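PDB 1QHB: haloperoxidase from Corallina officinalis, which catalyses the halogenation of organic substrates, using bromide and hydrogen peroxide at a vanadate cofactor. Local coordinates for residues R80-G85 / Q397-H402; F291-K296 / K451-D456; V509-T514 / V520-P525. All blocks are in the same frame, centred on the assembly; numbering follows the deposited sequence.

Contact 1: R80-G85 / Q397-H402. With PO4 (phosphate ion), chain G.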
# COMPACT_ATOMS: atom_id res chain seq x y z
N ARG A 80 -24.17 10.77 -30.13
CA ARG A 80 -24.10 9.69 -29.16
C ARG A 80 -23.14 8.64 -29.66
O ARG A 80 -22.33 8.11 -28.90
CB ARG A 80 -25.47 9.05 -28.91
CG ARG A 80 -26.41 9.92 -28.09
CD ARG A 80 -27.60 9.14 -27.58
NE ARG A 80 -28.47 8.70 -28.64
CZ ARG A 80 -29.45 9.33 -29.29
NH1 ARG A 80 -29.81 10.57 -29.03
NH2 ARG A 80 -30.12 8.67 -30.22
N ALA A 81 -23.23 8.30 -30.95
CA ALA A 81 -22.31 7.32 -31.52
C ALA A 81 -20.84 7.72 -31.41
O ALA A 81 -19.99 6.88 -31.19
CB ALA A 81 -22.63 7.05 -33.02
N ILE A 82 -20.54 9.00 -31.59
CA ILE A 82 -19.19 9.53 -31.49
C ILE A 82 -18.64 9.33 -30.08
O ILE A 82 -17.47 9.10 -29.83
CB ILE A 82 -19.28 11.05 -31.79
CG1 ILE A 82 -19.28 11.27 -33.30
CG2 ILE A 82 -18.15 11.81 -31.12
CD1 ILE A 82 -19.86 12.64 -33.70
N ASN A 83 -19.43 9.61 -29.06
CA ASN A 83 -19.02 9.56 -27.67
C ASN A 83 -18.98 8.14 -27.14
O ASN A 83 -18.30 7.91 -26.15
CB ASN A 83 -19.99 10.45 -26.83
CG ASN A 83 -19.64 11.91 -27.06
OD1 ASN A 83 -18.51 12.28 -27.36
ND2 ASN A 83 -20.62 12.80 -26.90
N SER A 84 -19.62 7.18 -27.80
CA SER A 84 -19.52 5.81 -27.27
C SER A 84 -18.49 5.02 -28.04
O SER A 84 -17.84 4.17 -27.46
CB SER A 84 -20.87 5.08 -27.33
OG SER A 84 -21.00 4.50 -28.62
N GLY A 85 -18.38 5.17 -29.35
CA GLY A 85 -17.33 4.39 -30.07
C GLY A 85 -17.81 2.99 -30.38
O GLY A 85 -17.15 2.21 -31.05
N GLN A 397 -11.10 16.84 -30.60
CA GLN A 397 -11.58 18.20 -30.81
C GLN A 397 -12.58 18.17 -31.96
O GLN A 397 -13.67 18.69 -31.89
CB GLN A 397 -10.42 19.15 -31.15
CG GLN A 397 -9.39 19.38 -30.01
CD GLN A 397 -10.08 19.93 -28.76
OE1 GLN A 397 -10.80 20.92 -28.76
NE2 GLN A 397 -9.89 19.28 -27.62
N LYS A 398 -12.24 17.57 -33.11
CA LYS A 398 -13.11 17.58 -34.27
C LYS A 398 -14.51 17.06 -33.94
O LYS A 398 -15.50 17.70 -34.23
CB LYS A 398 -12.58 16.72 -35.42
CG LYS A 398 -11.49 17.28 -36.28
CD LYS A 398 -10.82 16.12 -37.02
CE LYS A 398 -9.73 16.67 -37.97
NZ LYS A 398 -10.36 17.37 -39.12
N PHE A 399 -14.57 15.82 -33.46
CA PHE A 399 -15.85 15.15 -33.29
C PHE A 399 -16.50 15.23 -31.91
O PHE A 399 -17.74 15.28 -31.84
CB PHE A 399 -15.57 13.68 -33.56
CG PHE A 399 -15.52 13.23 -34.97
CD1 PHE A 399 -16.69 13.06 -35.71
CD2 PHE A 399 -14.28 12.91 -35.55
CE1 PHE A 399 -16.58 12.63 -37.05
CE2 PHE A 399 -14.19 12.44 -36.85
CZ PHE A 399 -15.35 12.33 -37.58
N ASN A 400 -15.69 15.12 -30.84
CA ASN A 400 -16.30 15.05 -29.53
C ASN A 400 -16.61 16.43 -28.99
O ASN A 400 -17.56 16.48 -28.22
CB ASN A 400 -15.39 14.30 -28.55
CG ASN A 400 -15.15 12.87 -29.02
OD1 ASN A 400 -14.22 12.59 -29.79
ND2 ASN A 400 -15.97 11.93 -28.52
N ILE A 401 -15.84 17.46 -29.37
CA ILE A 401 -16.11 18.77 -28.84
C ILE A 401 -16.75 19.75 -29.81
O ILE A 401 -17.89 20.14 -29.57
CB ILE A 401 -14.78 19.41 -28.34
CG1 ILE A 401 -14.07 18.51 -27.33
CG2 ILE A 401 -15.01 20.81 -27.75
CD1 ILE A 401 -14.86 18.23 -26.06
N HIS A 402 -16.06 20.29 -30.83
CA HIS A 402 -16.61 21.38 -31.61
C HIS A 402 -17.48 21.04 -32.80
O HIS A 402 -18.32 21.86 -33.07
CB HIS A 402 -15.46 22.25 -32.16
CG HIS A 402 -14.46 22.59 -31.09
ND1 HIS A 402 -14.67 23.69 -30.30
CD2 HIS A 402 -13.30 22.01 -30.68
CE1 HIS A 402 -13.66 23.79 -29.42
NE2 HIS A 402 -12.83 22.79 -29.65
P PO4 G . -7.89 17.56 -42.71
O1 PO4 G . -8.97 18.06 -43.60
O2 PO4 G . -6.62 18.32 -42.89
O3 PO4 G . -7.67 16.13 -42.97
O4 PO4 G . -8.38 17.78 -41.29
O HOH W 1 -20.16 15.65 -26.81
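N83 and N400 face each other across the contact with matching first torsions: each holds its CG anti to its own carbonyl carbon (chi1 -76° in N83, -61° in N400), and the two side chains run antiparallel past one another until their amides meet nearly coplanar. N400 ND2 gives a hydrogen to N83 OD1 at 2.8 Å, and the bond lies in the plane of both amides. The same ND2 also makes a weak bond to I82 O, a carbonyl that has a second donor in S127. The other end of the N83 amide, ND2, gives a hydrogen to a water at 2.9 Å, and that water donates in turn to N400 O, so both ends of the amide are tied to the one partner residue. I82 supplies the apolar contact: I82 CD1 lies 3.8 Å from F399 CD1, at the edge of the ring, the isoleucine nearly perpendicular to the phenylalanine. I82 CG2 rests 3.4 Å from N400 ND2 and also touches F399 O. F399 in turn touches H478, an active-site residue by similarity. Next to it, K398 reaches the vanadate site, which here holds a phosphate: its chain turns at the last torsion and NZ donates to PO4 O4 at 3.0 Å, with R406, S483, G484, H485, R545 and H551 completing the grip on the anion. Helix 72-84 thus packs near its C-terminal end against the last turn of helix 376-402, a wider pi-type turn, at 116° between the short axes. F583 of a second subunit packs on N83, I3 of a third on both asparagines, and N581 of the second bonds to R80 O, placing this buried helix pair at the dodecamer's subunit interfaces.

Contact 2: F291-K296 / K451-D456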
# COMPACT_ATOMS: atom_id res chain seq x y z
N PHE A 291 -14.87 22.32 -58.60
CA PHE A 291 -15.92 21.34 -58.37
C PHE A 291 -16.92 21.83 -57.35
O PHE A 291 -16.61 22.77 -56.60
CB PHE A 291 -15.35 20.01 -57.84
CG PHE A 291 -14.33 19.39 -58.77
CD1 PHE A 291 -14.74 18.53 -59.76
CD2 PHE A 291 -12.97 19.66 -58.65
CE1 PHE A 291 -13.84 17.94 -60.63
CE2 PHE A 291 -12.07 19.09 -59.52
CZ PHE A 291 -12.50 18.24 -60.52
N MET A 292 -18.07 21.16 -57.37
CA MET A 292 -19.13 21.48 -56.43
C MET A 292 -19.59 22.92 -56.57
O MET A 292 -19.90 23.57 -55.58
CB MET A 292 -18.63 21.17 -55.00
CG MET A 292 -18.55 19.72 -54.71
SD MET A 292 -17.64 19.24 -53.23
CE MET A 292 -18.77 19.90 -51.98
N THR A 293 -19.72 23.41 -57.79
CA THR A 293 -20.16 24.77 -58.05
C THR A 293 -21.63 24.74 -58.45
O THR A 293 -22.23 25.80 -58.63
CB THR A 293 -19.36 25.40 -59.21
OG1 THR A 293 -19.45 24.55 -60.38
CG2 THR A 293 -17.89 25.50 -58.82
N ASP A 294 -22.23 23.58 -58.51
CA ASP A 294 -23.63 23.44 -58.80
C ASP A 294 -24.34 22.96 -57.52
O ASP A 294 -23.91 21.98 -56.89
CB ASP A 294 -23.80 22.41 -59.93
CG ASP A 294 -25.25 22.04 -60.06
OD1 ASP A 294 -26.03 22.85 -60.60
OD2 ASP A 294 -25.64 20.96 -59.60
N LEU A 295 -25.48 23.61 -57.20
CA LEU A 295 -26.25 23.28 -56.03
C LEU A 295 -26.64 21.83 -55.89
O LEU A 295 -26.44 21.26 -54.79
CB LEU A 295 -27.54 24.11 -55.99
CG LEU A 295 -28.31 23.95 -54.65
CD1 LEU A 295 -27.40 24.43 -53.53
CD2 LEU A 295 -29.64 24.69 -54.70
N LYS A 296 -27.18 21.20 -56.96
CA LYS A 296 -27.55 19.78 -56.74
C LYS A 296 -26.39 18.86 -56.51
O LYS A 296 -26.54 17.91 -55.72
CB LYS A 296 -28.41 19.30 -57.91
CG LYS A 296 -29.72 20.09 -57.96
CD LYS A 296 -30.46 19.64 -59.23
CE LYS A 296 -31.86 20.24 -59.23
NZ LYS A 296 -32.74 19.40 -60.10
N LYS A 451 -19.65 29.89 -65.42
CA LYS A 451 -18.83 29.25 -66.46
C LYS A 451 -18.53 27.82 -66.14
O LYS A 451 -18.55 26.97 -67.03
CB LYS A 451 -17.49 30.00 -66.63
CG LYS A 451 -17.67 31.45 -67.03
CD LYS A 451 -16.36 32.21 -66.79
CE LYS A 451 -16.56 33.68 -67.12
NZ LYS A 451 -15.26 34.37 -67.36
N GLN A 452 -18.20 27.51 -64.88
CA GLN A 452 -17.91 26.09 -64.56
C GLN A 452 -19.13 25.24 -64.83
O GLN A 452 -19.06 24.18 -65.46
CB GLN A 452 -17.47 26.00 -63.08
CG GLN A 452 -17.03 24.59 -62.72
CD GLN A 452 -15.76 24.14 -63.40
OE1 GLN A 452 -14.68 24.74 -63.24
NE2 GLN A 452 -15.84 23.06 -64.16
N ASN A 453 -20.30 25.63 -64.30
CA ASN A 453 -21.53 24.84 -64.52
C ASN A 453 -21.93 24.69 -65.99
O ASN A 453 -22.40 23.63 -66.39
CB ASN A 453 -22.63 25.55 -63.72
CG ASN A 453 -22.38 25.34 -62.21
OD1 ASN A 453 -21.70 24.38 -61.80
ND2 ASN A 453 -23.00 26.22 -61.44
N ILE A 454 -21.66 25.71 -66.82
CA ILE A 454 -21.91 25.60 -68.25
C ILE A 454 -21.00 24.56 -68.87
O ILE A 454 -21.45 23.67 -69.57
CB ILE A 454 -21.71 26.92 -69.01
CG1 ILE A 454 -22.94 27.79 -68.73
CG2 ILE A 454 -21.55 26.74 -70.51
CD1 ILE A 454 -22.90 29.16 -69.35
N ALA A 455 -19.71 24.70 -68.56
CA ALA A 455 -18.74 23.75 -69.06
C ALA A 455 -19.13 22.35 -68.60
O ALA A 455 -18.74 21.48 -69.38
CB ALA A 455 -17.35 24.12 -68.59
N ASP A 456 -19.72 22.13 -67.42
CA ASP A 456 -19.95 20.75 -67.02
C ASP A 456 -21.32 20.24 -67.46
O ASP A 456 -21.54 19.05 -67.32
CB ASP A 456 -19.85 20.48 -65.52
CG ASP A 456 -18.60 20.93 -64.83
OD1 ASP A 456 -17.47 20.72 -65.34
OD2 ASP A 456 -18.74 21.51 -63.72
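T293 OG1 donates to N453 OD1 at 2.7 Å, the shorter of two hydrogen bonds by which the N453 amide clasps a single residue. The second runs the other way, from N453 ND2 to T293 O at 2.9 Å, and is fairly straight, with an angle of 162° at the hydrogen. Neither donor sits on a lone pair: OG1 stands above the carbonyl plane of N453, and ND2 above that of T293, although T293 O lies in the plane of the N453 amide. With both of its ends engaged, this amide is fixed in its rotation. OG1 of T293 occupies the crowded position between its backbone N and carbonyl carbon (chi1 55°), which turns it to the helix, where it also touches Q452 CG at 3.4 Å. D294 CB also lies 3.4 Å from N453 OD1. Q452 bends at chi2, and its NE2 reaches back along the helix to D456 OD1 at 3.1 Å, while OE1 accepts from the backbone of D290. T293 O has a further donor in S464, and D294 OD1 is bonded to S460, so the chain following helix 439-456 joins the same network. D294 N-caps helix 295-302, its OD2 accepting from V297 N, and the preceding T293 docks this cap on the C-terminal turns of helix 439-456.

Contact 3: V509-T514 / V520-P525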
# COMPACT_ATOMS: atom_id res chain seq x y z
N VAL A 509 18.94 30.58 -51.76
CA VAL A 509 17.51 30.73 -51.79
C VAL A 509 17.02 30.58 -53.21
O VAL A 509 17.47 31.30 -54.10
CB VAL A 509 17.03 32.06 -51.21
CG1 VAL A 509 15.52 32.05 -50.98
CG2 VAL A 509 17.70 32.34 -49.86
N PHE A 510 16.12 29.62 -53.43
CA PHE A 510 15.58 29.35 -54.73
C PHE A 510 14.09 29.59 -54.81
O PHE A 510 13.42 29.55 -53.81
CB PHE A 510 15.80 27.88 -55.10
CG PHE A 510 17.24 27.56 -55.33
CD1 PHE A 510 17.86 27.90 -56.52
CD2 PHE A 510 17.98 26.97 -54.32
CE1 PHE A 510 19.22 27.63 -56.70
CE2 PHE A 510 19.32 26.70 -54.49
CZ PHE A 510 19.95 27.02 -55.68
N GLU A 511 13.58 29.81 -55.98
CA GLU A 511 12.15 29.95 -56.27
C GLU A 511 11.89 29.22 -57.61
O GLU A 511 12.88 28.94 -58.31
CB GLU A 511 11.75 31.38 -56.44
CG GLU A 511 11.60 32.21 -55.18
CD GLU A 511 11.37 33.68 -55.54
OE1 GLU A 511 10.33 33.89 -56.18
OE2 GLU A 511 12.21 34.54 -55.19
N VAL A 512 10.63 29.09 -57.97
CA VAL A 512 10.30 28.43 -59.24
C VAL A 512 10.30 29.53 -60.31
O VAL A 512 9.77 30.61 -60.15
CB VAL A 512 8.98 27.67 -59.15
CG1 VAL A 512 8.54 27.07 -60.48
CG2 VAL A 512 9.01 26.52 -58.13
N ASP A 513 10.93 29.29 -61.45
CA ASP A 513 11.00 30.25 -62.54
C ASP A 513 9.64 30.60 -63.09
O ASP A 513 8.69 29.82 -63.20
CB ASP A 513 11.85 29.62 -63.64
CG ASP A 513 12.15 30.56 -64.79
OD1 ASP A 513 12.91 31.51 -64.58
OD2 ASP A 513 11.61 30.42 -65.88
N THR A 514 9.43 31.82 -63.49
CA THR A 514 8.17 32.27 -64.08
C THR A 514 7.95 31.71 -65.50
O THR A 514 6.78 31.62 -65.88
CB THR A 514 8.15 33.80 -64.21
OG1 THR A 514 9.29 34.15 -65.01
CG2 THR A 514 8.20 34.52 -62.88
N VAL A 520 15.21 28.79 -59.89
CA VAL A 520 16.13 29.86 -60.17
C VAL A 520 16.49 30.55 -58.85
O VAL A 520 15.71 30.50 -57.91
CB VAL A 520 15.64 30.99 -61.10
CG1 VAL A 520 15.52 30.47 -62.53
CG2 VAL A 520 14.32 31.59 -60.60
N LYS A 521 17.65 31.17 -58.85
CA LYS A 521 18.07 31.89 -57.65
C LYS A 521 17.05 32.98 -57.40
O LYS A 521 16.57 33.65 -58.31
CB LYS A 521 19.52 32.35 -57.81
CG LYS A 521 20.05 33.22 -56.69
CD LYS A 521 21.37 33.87 -57.07
CE LYS A 521 21.98 34.59 -55.88
NZ LYS A 521 23.33 35.13 -56.21
N SER A 522 16.60 33.10 -56.15
CA SER A 522 15.60 34.09 -55.79
C SER A 522 16.16 35.50 -55.75
O SER A 522 17.35 35.69 -55.50
CB SER A 522 15.11 33.70 -54.38
OG SER A 522 14.35 34.74 -53.81
N SER A 523 15.28 36.51 -55.73
CA SER A 523 15.80 37.89 -55.60
C SER A 523 15.98 38.21 -54.12
O SER A 523 16.66 39.17 -53.76
CB SER A 523 14.86 38.90 -56.25
OG SER A 523 13.56 38.69 -55.70
N PHE A 524 15.33 37.43 -53.25
CA PHE A 524 15.55 37.59 -51.82
C PHE A 524 16.98 37.13 -51.54
O PHE A 524 17.44 36.04 -51.89
CB PHE A 524 14.54 36.79 -51.03
CG PHE A 524 14.68 36.94 -49.55
CD1 PHE A 524 14.14 38.05 -48.92
CD2 PHE A 524 15.35 35.98 -48.80
CE1 PHE A 524 14.24 38.18 -47.54
CE2 PHE A 524 15.50 36.12 -47.43
CZ PHE A 524 14.92 37.23 -46.82
N PRO A 525 17.77 37.98 -50.93
CA PRO A 525 19.15 37.68 -50.64
C PRO A 525 19.35 36.49 -49.69
O PRO A 525 20.26 35.66 -49.90
CB PRO A 525 19.69 38.94 -49.97
CG PRO A 525 18.67 40.00 -50.14
CD PRO A 525 17.35 39.34 -50.46
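E511 and S522 meet across the hairpin: the glutamate chain, extended beyond CG, brings OE2 to S522 OG, which donates at 2.6 Å to the anti lone pair of that oxygen. The serine holds OG anti to its backbone N (chi1 167°), where it also accepts from F524 N at 2.9 Å in an ST turn, so one hydroxyl links the carboxylate to the turn after the strand. With an alanine in place of E511, the S522 hydroxyl is likely to be left without its carboxylate acceptor and less fixed in its rotation. V509 packs its CG1 against S522 CB at 3.8 Å, with its CG2 near the edge of the F524 ring. E511 and V520, a hydrogen-bonded pair, send their side chains to the same face. D513 and V520 cross obliquely, with V520 CG1 touching D513 OD1; the other carboxylate oxygen, OD2, accepts from the backbone of D515 and E516. F510 and K521 form a non-hydrogen-bonded pair whose side chains diverge, and the F510 ring turns its edge to V520 O. Backbone bonds flank this pair: E511 N to V520 O, V520 N to E511 O, and S522 N to V509 O. This two-stranded antiparallel hairpin, 510-512 with 519-521, lies at the surface of the subunit between helices 484-499 and 530-548 in the chain, and loop residues Q239, P235, V233 and R321 meet its side chains.

How the contacts relate
The three contacts lie apart, with no touch between any two; the nearest atoms of contacts 1 and 2 are about 16 Å from each other. Contact 1 is buried, contact 2 partly buried and contact 3 at the surface, on the opposite side of the chain's centre from contact 1. No helix or strand is shared among them. Contacts 1 and 2 both join distant parts of the sequence through an asparagine amide on a helix, the first adding apolar packing and subunit neighbours, the second relying on hydrogen bonds to a threonine's hydroxyl and backbone carbonyl. Contact 3 instead joins near neighbours in sequence, chiefly by backbone bonds, and only contact 1 reaches the vanadate site.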